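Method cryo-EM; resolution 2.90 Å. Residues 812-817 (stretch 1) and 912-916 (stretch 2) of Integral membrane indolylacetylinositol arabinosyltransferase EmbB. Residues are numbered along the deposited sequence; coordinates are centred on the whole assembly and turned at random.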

# COMPACT_ATOMS: atom_id res chain seq x y z
N VAL B 812 -4.29 -19.52 -36.31
CA VAL B 812 -4.33 -19.04 -34.93
C VAL B 812 -4.69 -20.20 -34.00
O VAL B 812 -5.57 -21.00 -34.33
N PRO B 813 -4.02 -20.34 -32.86
CA PRO B 813 -4.39 -21.40 -31.91
C PRO B 813 -5.71 -21.08 -31.24
O PRO B 813 -5.92 -19.97 -30.75
N LEU B 814 -6.61 -22.07 -31.21
CA LEU B 814 -7.95 -21.85 -30.69
C LEU B 814 -8.07 -22.33 -29.25
O LEU B 814 -7.41 -23.29 -28.85
N PRO B 815 -8.90 -21.66 -28.44
CA PRO B 815 -9.01 -22.02 -27.02
C PRO B 815 -10.02 -23.12 -26.74
O PRO B 815 -10.68 -23.62 -27.65
N TYR B 816 -10.12 -23.50 -25.46
CA TYR B 816 -11.12 -24.45 -24.96
C TYR B 816 -11.06 -25.80 -25.67
O TYR B 816 -12.00 -26.60 -25.58
N GLY B 817 -9.97 -26.08 -26.37
CA GLY B 817 -9.88 -27.33 -27.11
C GLY B 817 -10.79 -27.37 -28.33
O GLY B 817 -11.40 -28.40 -28.61
N SER B 912 -8.50 -11.17 -23.90
CA SER B 912 -8.33 -12.62 -23.91
C SER B 912 -9.37 -13.27 -24.82
O SER B 912 -10.20 -12.60 -25.44
N TRP B 913 -9.32 -14.60 -24.91
CA TRP B 913 -10.37 -15.39 -25.54
C TRP B 913 -11.40 -15.71 -24.47
O TRP B 913 -11.06 -16.28 -23.43
N ARG B 914 -12.66 -15.36 -24.72
CA ARG B 914 -13.70 -15.53 -23.71
C ARG B 914 -15.00 -15.92 -24.40
O ARG B 914 -15.07 -16.07 -25.62
N ASN B 915 -16.04 -16.09 -23.59
CA ASN B 915 -17.36 -16.50 -24.05
C ASN B 915 -18.34 -15.35 -23.88
O ASN B 915 -18.43 -14.77 -22.80
N LEU B 916 -19.07 -15.04 -24.94
CA LEU B 916 -20.15 -14.07 -24.91
C LEU B 916 -21.46 -14.84 -24.78
O LEU B 916 -21.73 -15.75 -25.57

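The two stretches meet in a small, mainly side-chain contact, burying 271 Å² in total, in which a proline packs on a tryptophan ring, a tyrosine reaches toward the neighbouring backbone, and no hydrogen bond crosses between them. Trp-913 lies at its centre and gives up more area to the partner stretch than any other residue. Its CA-to-CB bond points toward stretch 1, and chi1 of -82° (m) with chi2 of 110° presents one face of the indole to Pro-815. The proline also points toward its partner, with a C-gamma endo ring; its CG lies 3.6 Å from CB of Trp-913 and 4.0 Å from the centroid of the five-membered ring, 29° off the ring normal. This is the geometry of a CH-pi interaction, in which a C-H group of the proline ring packs over the electron-rich indole face. Pro-813 makes a looser approach through its backbone: its O is 4.2 Å from NE1 of Trp-913, oblique to the ring and not hydrogen-bonded to it.

Tyr-816 extends the contact along stretch 2. With positive phi (57°) and an m rotamer (chi1 -62°), it points toward the other stretch and carries its hydroxyl to the backbone there, OH lying 3.9 Å from O of Trp-913 and 4.1 Å from CA of Arg-914. The Asn-915 side chain leaves its backbone sideways, but chi1 of -80° (m) brings its end nearer, so that ND2 sits 4.0 Å from CZ of Tyr-816, oblique to the ring. Its OD1 is hydrogen-bonded elsewhere in the structure. Arg-914, by contrast, points away with chi1 p, and contributes to the contact through its backbone CA. Leu-814 (m, t) starts sideways and its end comes nearer, yet its CD2 remains 4.6 Å from CZ2 of Trp-913, leaving the apolar packing to Pro-815 and Trp-913.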

# COMPACT_ATOMS: atom_id res chain seq x y z
CB VAL B 812 -5.31 -17.87 -34.77
CG1 VAL B 812 -4.83 -16.66 -35.54
CG2 VAL B 812 -6.70 -18.27 -35.23
CB PRO B 813 -3.23 -21.41 -30.91
CG PRO B 813 -2.13 -20.61 -31.56
CD PRO B 813 -2.82 -19.61 -32.43
CB LEU B 814 -8.98 -22.59 -31.55
CG LEU B 814 -9.42 -21.85 -32.82
CD1 LEU B 814 -10.43 -22.67 -33.60
CD2 LEU B 814 -9.97 -20.48 -32.48
CB PRO B 815 -9.43 -20.70 -26.37
CG PRO B 815 -10.24 -20.03 -27.43
CD PRO B 815 -9.63 -20.42 -28.75
CB TYR B 816 -12.53 -23.87 -25.04
CG TYR B 816 -12.72 -22.63 -24.22
CD1 TYR B 816 -12.74 -22.69 -22.83
CD2 TYR B 816 -12.86 -21.39 -24.82
CE1 TYR B 816 -12.90 -21.56 -22.07
CE2 TYR B 816 -13.02 -20.25 -24.06
CZ TYR B 816 -13.04 -20.34 -22.69
OH TYR B 816 -13.20 -19.20 -21.94
CB SER B 912 -8.42 -13.16 -22.49
OG SER B 912 -9.71 -12.94 -21.95
CB TRP B 913 -9.81 -16.68 -26.13
CG TRP B 913 -9.19 -16.55 -27.50
CD1 TRP B 913 -7.87 -16.65 -27.80
CD2 TRP B 913 -9.88 -16.34 -28.74
NE1 TRP B 913 -7.68 -16.50 -29.15
CE2 TRP B 913 -8.90 -16.31 -29.75
CE3 TRP B 913 -11.22 -16.17 -29.09
CZ2 TRP B 913 -9.22 -16.11 -31.09
CZ3 TRP B 913 -11.53 -15.97 -30.42
CH2 TRP B 913 -10.54 -15.94 -31.40
CB ARG B 914 -13.89 -14.25 -22.89
CG ARG B 914 -14.00 -12.99 -23.73
CD ARG B 914 -13.97 -11.76 -22.86
NE ARG B 914 -14.09 -10.53 -23.64
CZ ARG B 914 -13.06 -9.89 -24.17
NH1 ARG B 914 -11.83 -10.35 -24.00
NH2 ARG B 914 -13.26 -8.78 -24.87
CB ASN B 915 -17.84 -17.73 -23.28
CG ASN B 915 -17.24 -19.02 -23.80
OD1 ASN B 915 -17.00 -19.17 -25.00
ND2 ASN B 915 -17.01 -19.97 -22.90
CB LEU B 916 -20.17 -13.22 -26.18
CG LEU B 916 -18.85 -12.79 -26.82
CD1 LEU B 916 -19.10 -11.87 -28.00
CD2 LEU B 916 -17.92 -12.14 -25.82